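Uncharacterized protein (PDB 4QAN) is of unknown function but adopts a cystatin-like fold, belongs to the NTF2-like superfamily as a divergent member, and can bind a magnesium ion. Local coordinates at residues E66-M71 / L177-D182; Q72-P77 / L267-Y272; T80-Y85 / K292-L297; Y86-S91 / D236-L241; S91-K96 / E262-L267. One frame throughout, in Å; residues are numbered along the deposited sequence.

Contact 1. Residues E66-M71 / L177-D182; sequences EELPGM and LLYETD
Glu180 OE2 is the best-held polar atom, gripped by two partners: the backbone N of Leu177, 3.1 Å away and almost straight at 177°, and the guanidinium of Arg128. The N-H meets this oxygen from above the carboxylate plane. Glu67 OE2, a second acceptor, lies 3.3 Å from Glu180 OE2; Arg128 forms a salt bridge to both, which would offset the repulsion between the two acids. Beside these charges the contact turns apolar. Leu68, the first residue beyond helix 61-67, drives its branched end between two neighbours: CD1 touches CB of Tyr179 at 3.9 Å, near the edge of the ring, and CD2 lies 3.4 Å from Glu180 CG. Leu177 CD1 packs 3.7 Å from CG of Glu67, the aliphatic part of an acid bent at chi2. Met71, a selenomethionine, brings CE to 3.4 Å from Tyr179 O and meets the Thr181 methyl tip to tip. An alanine in place of Glu180 removes the carboxylate that takes the Leu177 N-H and faces Arg128, which would probably loosen the 177-180 turn. Two type I beta turns, 68-71 and 177-180, join a helix end to the loop between strands 167-172 and 187-188 of the cystatin-like antiparallel sheet.

Contact 2. Residues Q72-P77 / L267-Y272; sequences QLIDLP and LKTMLY
The hydrogen bonds belong to the Lys268 ammonium, which donates to Ile74 O at 2.9 Å and to Leu76 O at 2.7 Å, coming from above both carbonyl planes. Its chain leaves helix 254-275 with CG anti to the backbone N and bends at chi3, so that NZ sits over the loop. A salt bridge to Glu93 gives the ammonium a third partner, which would be expected to stabilise the charge of a buried lysine. NZ thus bridges carbonyls at the end of the 3-10 segment 73-75 and just after it, tying the loop between helices 61-67 and 87-108 to helix 254-275; a long flexible cation suits the task. Apolar contacts flank the charge. The Tyr272 ring takes Leu73 CG at 3.8 Å from CE2 and Ile74 CG2 at 3.8 Å from CD2, while one face is covered by CG of Lys268 in the preceding turn. Ile74 CG2 also touches Thr269 OG1, whose bond goes to Lys265 O. A water adds a further link: it donates to Leu76 O and pairs with Tyr272 OH at 2.6 Å, in the plane of the ring, so Leu76 O is held by both lysine and water.

Contact 3. Residues T80-Y85 / K292-L297; sequences TSDYSY and KLRGKL
The C-terminal end of helix 287-296 meets here the loop that leads from helix 61-67 into helix 87-108, on the surface of the protein. Tyr83 makes the directional bond. With CG anti to its own carbonyl carbon, its ring stretches toward the helix end and its hydroxyl donates to Arg294 O at 3.0 Å. That oxygen lies in the plane of the ring, at its edge, whereas the hydroxyl stands above the carbonyl plane. Arg294 O also accepts from Leu297 N at 3.1 Å, so two donors share a carbonyl of the last turn. A tyrosine suits the place because it combines a long rigid reach with a donor at the tip; near that tip, the hydroxyl is 3.5 Å from Gly295 CA. The same ring packs apolar surface too, with CE2 4.3 Å from Leu297 CB, while one face carries CB of Asp82.

Asp82 and Arg294 form the second link. The guanidinium, turned by a bend at chi3, has Asp82 OD1 over one face, 3.4 Å from NE. The carboxylate and guanidinium planes lie 28° apart, and no N-H points at this oxygen, so the salt bridge acts through charge alone. The other oxygen, OD2, rests 3.3 Å from the aliphatic CD of Arg294. Phe61 of helix 61-67 touches Asp82, Arg294 and Leu297. The loop before helix 87-108 is thus tied to the C-terminal turn of helix 287-296 by a tyrosine hydroxyl on a main-chain carbonyl and by a surface salt bridge.

Contact 4. Residues Y86-S91 / D236-L241; sequences YFPLTS and DLTRAL
Pro88 and Leu89, on the opening turn of helix 87-108, press closely against Leu237 and Thr238 at the start of helix 237-242. The short axes of these segments pass 9.1 Å apart at 57°. Pro88 leads: its CG lies 3.3 Å from Thr238 OG1 and 3.8 Å from Leu237 CB, the ring crossing both side chains at roughly a right angle. Proline suits a first helical turn, where no backbone N-H is needed by a preceding residue, and its compact ring lets the two backbones come near. Leu237 CD1 reaches to 3.6 Å from Leu89 CG; both leucines hold CG anti to the carbonyl carbon, and the two cross at about a right angle.

One turn further along helix 237-242 the fit is looser. Leu241 CD2 stands 4.2 Å from Leu89 CD2, and its CD1 is 4.4 Å from Pro88 CB. This side does not face solvent, since every touching residue is buried: Leu241 also packs on Tyr263, and Leu89 on Leu267, both of helix 254-275. Polar groups find partners outside the two segments, Thr238 N and Arg239 N with the carboxylate of Glu5 of helix 2-6, which also packs on Pro88, and Asp236 OD1 with Gly1 N. Cohesion here thus comes from buried hydrocarbon and shape rather than directional bonds; even the Thr238 hydroxyl, hydrogen-bonded outside these segments, meets the proline by van der Waals contact alone.

Contact 5. Residues S91-K96 / E262-L267; sequences SAEMTK and EYAKEL
Glu93, Lys96 and Glu262 lose the most surface where helices 87-108 and 254-275 cross, their short axes 8.4 Å apart at -136°. Glu93 lies across Lys265 at about a right angle: CG sits 4.1 Å from Ala264 CB, and OE1 rests 3.6 Å from CG of Lys265. Its OE2 belongs to the salt bridge with Lys268, so one side chain pads the crossing with methylenes and serves a cation one turn beyond Ala264 on helix 254-275. A leucine in place of Glu93 takes away the carboxylate, which would probably leave the buried Lys268 charge less well compensated. Lys96 stretches out until it bends at chi4, bringing CE to 3.4 Å from Glu262 OE2, with NZ 3.5 Å from the same oxygen in a salt bridge. NZ also pairs with Glu100, and a water joins it weakly to Glu262 OE1. Glu262 folds back at chi2 to meet the lysine at the exposed end. Close approach in the middle rests on small residues, the methyl groups of Ala92 and Ala264 lying 3.9 Å apart. Helix 237-242 packs Leu241 against Ala264, helix 221-234 covers Tyr263 and Leu267, and helix 52-58 backs Met94 and Thr95.

In the fold
From the N terminus, the run 66-96 supplies one side of every contact. Contact 1 pairs its start with 177-182, closing a loop that includes most of the first antiparallel sheet; it crosses the other four. Contacts 2 and 3 reach further, to helices 254-275 and 287-296, and cross each other. Contacts 4 and 5 both nest inside each of these larger loops, yet cross one another, since 86-91 pairs with 236-241 and 91-96 with 262-267. Contacts 4 and 5 share Ser91, contacts 2 and 5 Leu267. Contacts 2 to 5 bind helix 87-108 and its leading loop to the helices before the mixed sheet, while contact 1 ties the end of helix 61-67 to the first sheet's loop.

Contact 1. Residues E66-M71 / L177-D182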
# COMPACT_ATOMS: atom_id res chain seq x y z
N GLU A 66 19.22 2.07 0.04
CA GLU A 66 20.42 2.63 -0.57
C GLU A 66 20.14 3.21 -1.98
O GLU A 66 20.67 4.25 -2.35
CB GLU A 66 21.54 1.59 -0.59
CG GLU A 66 22.04 1.27 0.82
CD GLU A 66 23.09 0.17 0.89
OE1 GLU A 66 23.06 -0.75 0.05
OE2 GLU A 66 23.95 0.23 1.79
N GLU A 67 19.27 2.54 -2.73
CA GLU A 67 18.82 3.03 -4.03
C GLU A 67 17.91 4.29 -3.95
O GLU A 67 17.86 5.07 -4.91
CB GLU A 67 18.11 1.89 -4.77
CG GLU A 67 17.32 2.27 -6.02
CD GLU A 67 18.17 2.77 -7.18
OE1 GLU A 67 19.42 2.64 -7.13
OE2 GLU A 67 17.58 3.26 -8.17
N LEU A 68 17.20 4.48 -2.84
CA LEU A 68 16.25 5.60 -2.72
C LEU A 68 16.52 6.49 -1.50
O LEU A 68 15.64 6.66 -0.65
CB LEU A 68 14.82 5.07 -2.66
CG LEU A 68 14.43 4.00 -3.68
CD1 LEU A 68 13.08 3.39 -3.32
CD2 LEU A 68 14.40 4.58 -5.08
N PRO A 69 17.71 7.08 -1.41
CA PRO A 69 18.15 7.75 -0.17
C PRO A 69 17.32 8.98 0.24
O PRO A 69 17.30 9.33 1.43
CB PRO A 69 19.59 8.15 -0.48
CG PRO A 69 19.61 8.33 -1.96
CD PRO A 69 18.68 7.28 -2.51
N GLY A 70 16.66 9.62 -0.72
CA GLY A 70 15.80 10.78 -0.48
C GLY A 70 14.39 10.44 -0.01
O GLY A 70 13.63 11.33 0.34
N MSE A 71 14.05 9.15 -0.03
CA MSE A 71 12.77 8.67 0.49
C MSE A 71 12.86 8.85 1.98
O MSE A 71 13.91 8.59 2.57
CB MSE A 71 12.63 7.17 0.16
CG MSE A 71 11.34 6.69 -0.50
SE MSE A 71 11.04 7.52 -2.26
CE MSE A 71 9.09 7.70 -2.05
N LEU A 177 12.39 1.47 -9.91
CA LEU A 177 11.61 0.89 -8.84
C LEU A 177 10.25 1.56 -8.75
O LEU A 177 10.12 2.77 -8.99
CB LEU A 177 12.33 1.06 -7.49
CG LEU A 177 13.63 0.30 -7.22
CD1 LEU A 177 14.07 0.54 -5.79
CD2 LEU A 177 13.50 -1.20 -7.49
N LEU A 178 9.26 0.77 -8.36
CA LEU A 178 7.91 1.26 -8.07
C LEU A 178 7.89 2.54 -7.22
O LEU A 178 7.05 3.40 -7.42
CB LEU A 178 7.10 0.17 -7.38
CG LEU A 178 5.64 0.46 -7.05
CD1 LEU A 178 4.84 0.73 -8.32
CD2 LEU A 178 5.02 -0.68 -6.25
N TYR A 179 8.81 2.67 -6.27
CA TYR A 179 8.72 3.77 -5.32
C TYR A 179 9.47 5.03 -5.74
O TYR A 179 9.47 6.01 -5.00
CB TYR A 179 9.18 3.33 -3.92
CG TYR A 179 8.80 1.90 -3.61
CD1 TYR A 179 7.48 1.54 -3.38
CD2 TYR A 179 9.76 0.91 -3.57
CE1 TYR A 179 7.14 0.23 -3.10
CE2 TYR A 179 9.43 -0.39 -3.31
CZ TYR A 179 8.13 -0.73 -3.07
OH TYR A 179 7.85 -2.05 -2.82
N GLU A 180 10.10 5.01 -6.91
CA GLU A 180 10.80 6.21 -7.36
C GLU A 180 9.78 7.27 -7.77
O GLU A 180 8.69 6.95 -8.24
CB GLU A 180 11.74 5.91 -8.51
CG GLU A 180 12.94 5.07 -8.11
CD GLU A 180 13.87 4.80 -9.26
OE1 GLU A 180 14.01 5.69 -10.13
OE2 GLU A 180 14.46 3.69 -9.30
N THR A 181 10.15 8.53 -7.58
CA THR A 181 9.25 9.65 -7.82
C THR A 181 9.69 10.44 -9.04
O THR A 181 10.87 10.43 -9.40
CB THR A 181 9.22 10.59 -6.61
OG1 THR A 181 10.48 11.27 -6.50
CG2 THR A 181 8.95 9.82 -5.33
N ASP A 182 8.73 11.12 -9.65
CA ASP A 182 8.97 12.00 -10.80
C ASP A 182 9.55 11.21 -11.97
O ASP A 182 10.54 11.63 -12.56
CB ASP A 182 9.90 13.17 -10.42
CG ASP A 182 9.45 13.91 -9.16
OD1 ASP A 182 8.23 13.92 -8.88
OD2 ASP A 182 10.31 14.47 -8.46

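Contact 2. Residues Q72-P77 / L267-Y272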
# COMPACT_ATOMS: atom_id res chain seq x y z
N GLN A 72 11.79 9.31 2.62
CA GLN A 72 11.71 9.15 4.06
C GLN A 72 10.91 7.89 4.33
O GLN A 72 10.12 7.46 3.49
CB GLN A 72 11.19 10.39 4.80
CG GLN A 72 9.77 10.80 4.50
CD GLN A 72 9.37 12.04 5.29
OE1 GLN A 72 10.22 12.72 5.87
NE2 GLN A 72 8.07 12.34 5.30
N LEU A 73 11.16 7.29 5.49
CA LEU A 73 10.68 5.95 5.81
C LEU A 73 9.16 5.80 5.74
O LEU A 73 8.68 4.83 5.18
CB LEU A 73 11.21 5.55 7.20
CG LEU A 73 10.95 4.11 7.64
CD1 LEU A 73 11.69 3.15 6.72
CD2 LEU A 73 11.40 3.91 9.07
N ILE A 74 8.40 6.76 6.28
CA ILE A 74 6.93 6.68 6.20
C ILE A 74 6.37 6.75 4.79
O ILE A 74 5.19 6.47 4.61
CB ILE A 74 6.17 7.76 7.02
CG1 ILE A 74 6.74 9.15 6.76
CG2 ILE A 74 6.14 7.43 8.50
CD1 ILE A 74 5.70 10.24 6.92
N ASP A 75 7.19 7.11 3.80
CA ASP A 75 6.75 7.09 2.39
C ASP A 75 7.01 5.75 1.69
O ASP A 75 6.61 5.57 0.55
CB ASP A 75 7.40 8.24 1.61
CG ASP A 75 6.95 9.62 2.11
OD1 ASP A 75 5.85 9.73 2.69
OD2 ASP A 75 7.70 10.59 1.93
N LEU A 76 7.66 4.82 2.37
CA LEU A 76 7.84 3.47 1.83
C LEU A 76 6.91 2.46 2.54
O LEU A 76 6.69 2.59 3.75
CB LEU A 76 9.30 3.02 1.98
CG LEU A 76 10.30 3.68 1.02
CD1 LEU A 76 11.73 3.27 1.34
CD2 LEU A 76 9.98 3.36 -0.43
N PRO A 77 6.39 1.45 1.80
CA PRO A 77 5.54 0.42 2.42
C PRO A 77 6.23 -0.33 3.56
O PRO A 77 7.45 -0.41 3.61
CB PRO A 77 5.25 -0.56 1.26
CG PRO A 77 5.47 0.22 0.01
CD PRO A 77 6.51 1.27 0.34
N LEU A 267 -2.06 4.10 9.44
CA LEU A 267 -1.91 3.08 10.46
C LEU A 267 -0.43 2.79 10.68
O LEU A 267 0.09 2.93 11.80
CB LEU A 267 -2.71 1.83 10.07
CG LEU A 267 -2.58 0.55 10.91
CD1 LEU A 267 -2.55 0.83 12.39
CD2 LEU A 267 -3.71 -0.43 10.59
N LYS A 268 0.26 2.44 9.60
CA LYS A 268 1.72 2.30 9.60
C LYS A 268 2.41 3.45 10.31
O LYS A 268 3.33 3.27 11.12
CB LYS A 268 2.26 2.24 8.17
CG LYS A 268 3.77 2.05 8.09
CD LYS A 268 4.31 2.21 6.69
CE LYS A 268 4.19 3.63 6.20
NZ LYS A 268 4.47 3.70 4.74
N THR A 269 1.95 4.65 10.01
CA THR A 269 2.54 5.83 10.53
C THR A 269 2.37 5.87 12.05
O THR A 269 3.29 6.24 12.78
CB THR A 269 1.95 7.06 9.82
OG1 THR A 269 2.32 6.98 8.43
CG2 THR A 269 2.47 8.35 10.42
N MSE A 270 1.20 5.45 12.52
CA MSE A 270 0.90 5.38 13.94
C MSE A 270 1.81 4.37 14.61
O MSE A 270 2.43 4.66 15.62
CB MSE A 270 -0.58 5.06 14.15
CG MSE A 270 -0.85 4.97 15.65
SE MSE A 270 -2.71 4.56 16.11
CE MSE A 270 -2.63 2.61 15.87
N LEU A 271 1.92 3.17 14.04
CA LEU A 271 2.81 2.16 14.60
C LEU A 271 4.26 2.65 14.65
O LEU A 271 4.97 2.41 15.64
CB LEU A 271 2.72 0.85 13.81
CG LEU A 271 1.33 0.24 13.64
CD1 LEU A 271 1.42 -0.98 12.75
CD2 LEU A 271 0.69 -0.11 14.97
N TYR A 272 4.70 3.36 13.60
CA TYR A 272 6.07 3.88 13.56
C TYR A 272 6.24 4.90 14.69
O TYR A 272 7.33 5.02 15.27
CB TYR A 272 6.39 4.51 12.20
CG TYR A 272 6.68 3.53 11.06
CD1 TYR A 272 6.43 2.15 11.18
CD2 TYR A 272 7.19 3.99 9.86
CE1 TYR A 272 6.70 1.29 10.13
CE2 TYR A 272 7.44 3.14 8.80
CZ TYR A 272 7.20 1.80 8.94
OH TYR A 272 7.48 0.97 7.89
O HOH W 1 8.46 1.97 5.67

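Contact 3. Residues T80-Y85 / K292-L297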
# COMPACT_ATOMS: atom_id res chain seq x y z
N THR A 80 7.37 -5.94 5.37
CA THR A 80 6.74 -7.24 5.47
C THR A 80 7.74 -8.37 5.20
O THR A 80 7.61 -9.45 5.77
CB THR A 80 5.54 -7.34 4.52
OG1 THR A 80 4.45 -6.60 5.07
CG2 THR A 80 5.10 -8.78 4.30
N SER A 81 8.71 -8.13 4.34
CA SER A 81 9.75 -9.12 4.05
C SER A 81 10.62 -9.44 5.27
O SER A 81 11.21 -10.50 5.34
CB SER A 81 10.66 -8.64 2.92
OG SER A 81 11.39 -7.48 3.30
N ASP A 82 10.72 -8.50 6.23
CA ASP A 82 11.38 -8.80 7.49
C ASP A 82 10.40 -9.26 8.57
O ASP A 82 10.75 -10.08 9.39
CB ASP A 82 12.16 -7.58 7.99
CG ASP A 82 13.37 -7.28 7.12
OD1 ASP A 82 14.26 -8.15 7.01
OD2 ASP A 82 13.43 -6.18 6.55
N TYR A 83 9.20 -8.70 8.57
CA TYR A 83 8.22 -9.01 9.60
C TYR A 83 6.86 -9.22 8.96
O TYR A 83 6.19 -8.27 8.59
CB TYR A 83 8.16 -7.87 10.62
CG TYR A 83 9.50 -7.44 11.12
CD1 TYR A 83 10.22 -8.24 12.01
CD2 TYR A 83 10.08 -6.24 10.71
CE1 TYR A 83 11.46 -7.85 12.49
CE2 TYR A 83 11.33 -5.84 11.18
CZ TYR A 83 12.02 -6.65 12.07
OH TYR A 83 13.25 -6.27 12.55
N SER A 84 6.44 -10.48 8.84
CA SER A 84 5.20 -10.78 8.12
C SER A 84 3.94 -10.13 8.75
O SER A 84 2.97 -9.88 8.05
CB SER A 84 5.03 -12.29 7.90
OG SER A 84 5.05 -12.99 9.12
N TYR A 85 3.99 -9.82 10.05
CA TYR A 85 2.99 -8.98 10.74
C TYR A 85 2.47 -7.81 9.87
O TYR A 85 1.28 -7.52 9.87
CB TYR A 85 3.62 -8.41 12.02
CG TYR A 85 2.75 -7.44 12.80
CD1 TYR A 85 2.70 -6.08 12.48
CD2 TYR A 85 2.01 -7.87 13.89
CE1 TYR A 85 1.93 -5.19 13.21
CE2 TYR A 85 1.23 -7.00 14.62
CZ TYR A 85 1.18 -5.67 14.29
OH TYR A 85 0.39 -4.82 15.03
N LYS A 292 20.26 -1.46 11.88
CA LYS A 292 19.71 -1.06 13.18
C LYS A 292 18.27 -0.56 13.02
O LYS A 292 17.39 -0.93 13.80
CB LYS A 292 20.57 -0.00 13.88
CG LYS A 292 21.70 -0.58 14.74
CD LYS A 292 22.78 -1.24 13.89
CE LYS A 292 23.86 -1.94 14.70
NZ LYS A 292 24.74 -0.99 15.42
N LEU A 293 18.03 0.26 12.00
CA LEU A 293 16.70 0.82 11.78
C LEU A 293 15.72 -0.30 11.45
O LEU A 293 14.61 -0.33 11.94
CB LEU A 293 16.73 1.89 10.68
CG LEU A 293 15.37 2.39 10.18
CD1 LEU A 293 14.58 3.01 11.31
CD2 LEU A 293 15.54 3.39 9.03
N ARG A 294 16.15 -1.23 10.60
CA ARG A 294 15.38 -2.45 10.33
C ARG A 294 14.96 -3.13 11.64
O ARG A 294 13.79 -3.45 11.84
CB ARG A 294 16.22 -3.41 9.47
CG ARG A 294 15.43 -4.29 8.53
CD ARG A 294 16.35 -5.10 7.61
NE ARG A 294 16.80 -6.34 8.24
CZ ARG A 294 17.65 -7.20 7.68
NH1 ARG A 294 18.17 -6.96 6.48
NH2 ARG A 294 18.00 -8.30 8.34
N GLY A 295 15.91 -3.30 12.56
CA GLY A 295 15.66 -4.01 13.81
C GLY A 295 14.65 -3.29 14.68
O GLY A 295 13.86 -3.90 15.38
N LYS A 296 14.68 -1.97 14.58
CA LYS A 296 13.82 -1.08 15.34
C LYS A 296 12.36 -1.08 14.84
O LYS A 296 11.45 -0.62 15.55
CB LYS A 296 14.44 0.32 15.24
CG LYS A 296 13.97 1.37 16.22
CD LYS A 296 14.99 2.50 16.25
CE LYS A 296 14.34 3.86 16.43
NZ LYS A 296 13.50 3.92 17.66
N LEU A 297 12.13 -1.61 13.64
CA LEU A 297 10.77 -1.75 13.10
C LEU A 297 10.08 -3.06 13.51
O LEU A 297 8.94 -3.31 13.12
CB LEU A 297 10.79 -1.64 11.57
CG LEU A 297 11.31 -0.32 10.99
CD1 LEU A 297 11.53 -0.43 9.49
CD2 LEU A 297 10.35 0.81 11.31

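Contact 4. Residues Y86-S91 / D236-L241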
# COMPACT_ATOMS: atom_id res chain seq x y z
N TYR A 86 3.35 -7.14 9.14
CA TYR A 86 2.98 -5.97 8.36
C TYR A 86 2.22 -6.21 7.06
O TYR A 86 1.80 -5.24 6.41
CB TYR A 86 4.23 -5.15 8.04
CG TYR A 86 4.84 -4.46 9.24
CD1 TYR A 86 4.13 -3.52 9.95
CD2 TYR A 86 6.16 -4.72 9.63
CE1 TYR A 86 4.69 -2.86 11.03
CE2 TYR A 86 6.72 -4.05 10.70
CZ TYR A 86 5.98 -3.13 11.40
OH TYR A 86 6.53 -2.45 12.47
N PHE A 87 2.01 -7.48 6.68
CA PHE A 87 1.60 -7.82 5.32
C PHE A 87 0.40 -7.03 4.81
O PHE A 87 0.45 -6.45 3.74
CB PHE A 87 1.38 -9.35 5.16
CG PHE A 87 0.85 -9.75 3.80
CD1 PHE A 87 1.72 -10.04 2.75
CD2 PHE A 87 -0.52 -9.81 3.55
CE1 PHE A 87 1.24 -10.39 1.49
CE2 PHE A 87 -1.01 -10.17 2.30
CZ PHE A 87 -0.13 -10.46 1.27
N PRO A 88 -0.71 -7.01 5.57
CA PRO A 88 -1.83 -6.26 4.99
C PRO A 88 -1.52 -4.78 4.72
O PRO A 88 -2.10 -4.20 3.78
CB PRO A 88 -2.92 -6.41 6.06
CG PRO A 88 -2.55 -7.67 6.81
CD PRO A 88 -1.05 -7.66 6.84
N LEU A 89 -0.64 -4.15 5.51
CA LEU A 89 -0.30 -2.74 5.26
C LEU A 89 0.51 -2.60 3.96
O LEU A 89 0.30 -1.68 3.20
CB LEU A 89 0.47 -2.14 6.43
CG LEU A 89 -0.17 -2.26 7.81
CD1 LEU A 89 0.45 -1.26 8.79
CD2 LEU A 89 -1.68 -2.05 7.74
N THR A 90 1.41 -3.55 3.72
CA THR A 90 2.32 -3.51 2.60
C THR A 90 1.55 -3.81 1.33
O THR A 90 1.66 -3.07 0.35
CB THR A 90 3.51 -4.50 2.78
OG1 THR A 90 4.18 -4.25 4.02
CG2 THR A 90 4.52 -4.33 1.67
N SER A 91 0.73 -4.86 1.36
CA SER A 91 -0.13 -5.19 0.22
C SER A 91 -1.02 -4.03 -0.17
O SER A 91 -1.11 -3.68 -1.34
CB SER A 91 -0.99 -6.42 0.49
OG SER A 91 -2.02 -6.53 -0.48
N ASP A 236 -3.95 -8.72 13.46
CA ASP A 236 -5.06 -8.83 12.52
C ASP A 236 -5.21 -7.48 11.77
O ASP A 236 -6.22 -6.79 11.89
CB ASP A 236 -6.37 -9.20 13.27
CG ASP A 236 -6.46 -10.70 13.64
OD1 ASP A 236 -5.68 -11.51 13.09
OD2 ASP A 236 -7.32 -11.09 14.47
N LEU A 237 -4.20 -7.12 10.99
CA LEU A 237 -4.15 -5.79 10.41
C LEU A 237 -5.19 -5.58 9.31
O LEU A 237 -5.58 -4.44 9.03
CB LEU A 237 -2.74 -5.46 9.94
CG LEU A 237 -1.66 -5.40 11.03
CD1 LEU A 237 -0.43 -4.69 10.50
CD2 LEU A 237 -2.12 -4.70 12.31
N THR A 238 -5.66 -6.66 8.72
CA THR A 238 -6.76 -6.55 7.78
C THR A 238 -8.05 -6.11 8.46
O THR A 238 -8.76 -5.28 7.92
CB THR A 238 -7.00 -7.85 7.04
OG1 THR A 238 -5.77 -8.23 6.45
CG2 THR A 238 -8.03 -7.67 5.96
N ARG A 239 -8.32 -6.66 9.63
CA ARG A 239 -9.46 -6.27 10.42
C ARG A 239 -9.28 -4.84 10.91
O ARG A 239 -10.23 -4.04 10.96
CB ARG A 239 -9.61 -7.26 11.58
CG ARG A 239 -10.84 -7.10 12.41
CD ARG A 239 -11.01 -8.28 13.39
NE ARG A 239 -11.80 -7.89 14.55
CZ ARG A 239 -13.13 -7.85 14.61
NH1 ARG A 239 -13.87 -8.22 13.56
NH2 ARG A 239 -13.72 -7.46 15.74
N ALA A 240 -8.05 -4.49 11.26
CA ALA A 240 -7.74 -3.11 11.60
C ALA A 240 -8.13 -2.16 10.46
O ALA A 240 -8.68 -1.07 10.72
CB ALA A 240 -6.27 -2.96 11.94
N LEU A 241 -7.87 -2.55 9.22
CA LEU A 241 -8.22 -1.68 8.09
C LEU A 241 -9.74 -1.64 7.88
O LEU A 241 -10.30 -0.57 7.66
CB LEU A 241 -7.55 -2.14 6.81
CG LEU A 241 -6.03 -2.09 6.82
CD1 LEU A 241 -5.49 -2.89 5.64
CD2 LEU A 241 -5.49 -0.67 6.79

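Contact 5. Residues S91-K96 / E262-L267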
# COMPACT_ATOMS: atom_id res chain seq x y z
N SER A 91 0.73 -4.86 1.36
CA SER A 91 -0.13 -5.19 0.22
C SER A 91 -1.02 -4.03 -0.17
O SER A 91 -1.11 -3.68 -1.34
CB SER A 91 -0.99 -6.42 0.49
OG SER A 91 -2.02 -6.53 -0.48
N ALA A 92 -1.66 -3.41 0.82
CA ALA A 92 -2.58 -2.33 0.56
C ALA A 92 -1.90 -1.09 0.01
O ALA A 92 -2.42 -0.46 -0.90
CB ALA A 92 -3.38 -1.99 1.80
N GLU A 93 -0.74 -0.72 0.55
CA GLU A 93 -0.04 0.43 -0.00
C GLU A 93 0.45 0.16 -1.41
O GLU A 93 0.34 1.00 -2.28
CB GLU A 93 1.10 0.89 0.89
CG GLU A 93 0.65 1.59 2.15
CD GLU A 93 1.71 2.54 2.67
OE1 GLU A 93 1.92 3.56 2.00
OE2 GLU A 93 2.32 2.26 3.73
N MSE A 94 1.00 -1.03 -1.64
CA MSE A 94 1.53 -1.37 -2.95
C MSE A 94 0.43 -1.34 -3.97
O MSE A 94 0.60 -0.77 -5.04
CB MSE A 94 2.18 -2.74 -2.91
CG MSE A 94 3.53 -2.66 -2.19
SE MSE A 94 4.46 -4.37 -2.47
CE MSE A 94 5.12 -3.86 -4.25
N THR A 95 -0.71 -1.92 -3.62
CA THR A 95 -1.90 -1.92 -4.47
C THR A 95 -2.31 -0.49 -4.87
O THR A 95 -2.52 -0.21 -6.04
CB THR A 95 -3.06 -2.69 -3.79
OG1 THR A 95 -2.62 -4.01 -3.46
CG2 THR A 95 -4.27 -2.82 -4.69
N LYS A 96 -2.34 0.43 -3.91
CA LYS A 96 -2.59 1.85 -4.24
C LYS A 96 -1.56 2.40 -5.23
O LYS A 96 -1.93 3.06 -6.21
CB LYS A 96 -2.61 2.69 -2.98
CG LYS A 96 -2.71 4.20 -3.20
CD LYS A 96 -2.41 4.88 -1.89
CE LYS A 96 -2.90 6.30 -1.85
NZ LYS A 96 -2.05 7.21 -2.65
N GLU A 262 -4.32 4.47 1.60
CA GLU A 262 -4.07 5.65 2.45
C GLU A 262 -4.23 5.33 3.94
O GLU A 262 -3.45 5.79 4.78
CB GLU A 262 -5.06 6.80 2.14
CG GLU A 262 -4.88 7.48 0.81
CD GLU A 262 -3.71 8.45 0.79
OE1 GLU A 262 -2.90 8.46 1.75
OE2 GLU A 262 -3.58 9.20 -0.21
N TYR A 263 -5.27 4.59 4.29
CA TYR A 263 -5.49 4.32 5.71
C TYR A 263 -4.37 3.42 6.23
O TYR A 263 -3.89 3.62 7.34
CB TYR A 263 -6.88 3.74 5.99
CG TYR A 263 -7.18 3.66 7.47
CD1 TYR A 263 -7.52 4.80 8.20
CD2 TYR A 263 -7.11 2.44 8.16
CE1 TYR A 263 -7.78 4.74 9.56
CE2 TYR A 263 -7.38 2.36 9.52
CZ TYR A 263 -7.72 3.52 10.21
OH TYR A 263 -8.00 3.46 11.56
N ALA A 264 -3.95 2.46 5.41
CA ALA A 264 -2.82 1.62 5.73
C ALA A 264 -1.57 2.46 6.04
O ALA A 264 -0.81 2.15 6.98
CB ALA A 264 -2.53 0.65 4.60
N LYS A 265 -1.36 3.47 5.23
CA LYS A 265 -0.27 4.39 5.45
C LYS A 265 -0.38 5.11 6.78
O LYS A 265 0.64 5.26 7.47
CB LYS A 265 -0.18 5.42 4.33
CG LYS A 265 1.12 6.18 4.39
CD LYS A 265 1.29 7.14 3.24
CE LYS A 265 2.64 7.83 3.40
NZ LYS A 265 2.83 8.85 2.36
N GLU A 266 -1.59 5.58 7.13
CA GLU A 266 -1.84 6.28 8.42
C GLU A 266 -1.63 5.35 9.60
O GLU A 266 -1.12 5.76 10.65
CB GLU A 266 -3.30 6.77 8.56
CG GLU A 266 -3.79 7.93 7.71
CD GLU A 266 -5.31 8.21 7.90
OE1 GLU A 266 -5.81 8.51 9.04
OE2 GLU A 266 -6.02 8.15 6.86
N LEU A 267 -2.06 4.10 9.44
CA LEU A 267 -1.91 3.08 10.46
C LEU A 267 -0.43 2.79 10.68
O LEU A 267 0.09 2.93 11.80
CB LEU A 267 -2.71 1.83 10.07
CG LEU A 267 -2.58 0.55 10.91
CD1 LEU A 267 -2.55 0.83 12.39
CD2 LEU A 267 -3.71 -0.43 10.59
O HOH W 2 -0.73 7.34 0.26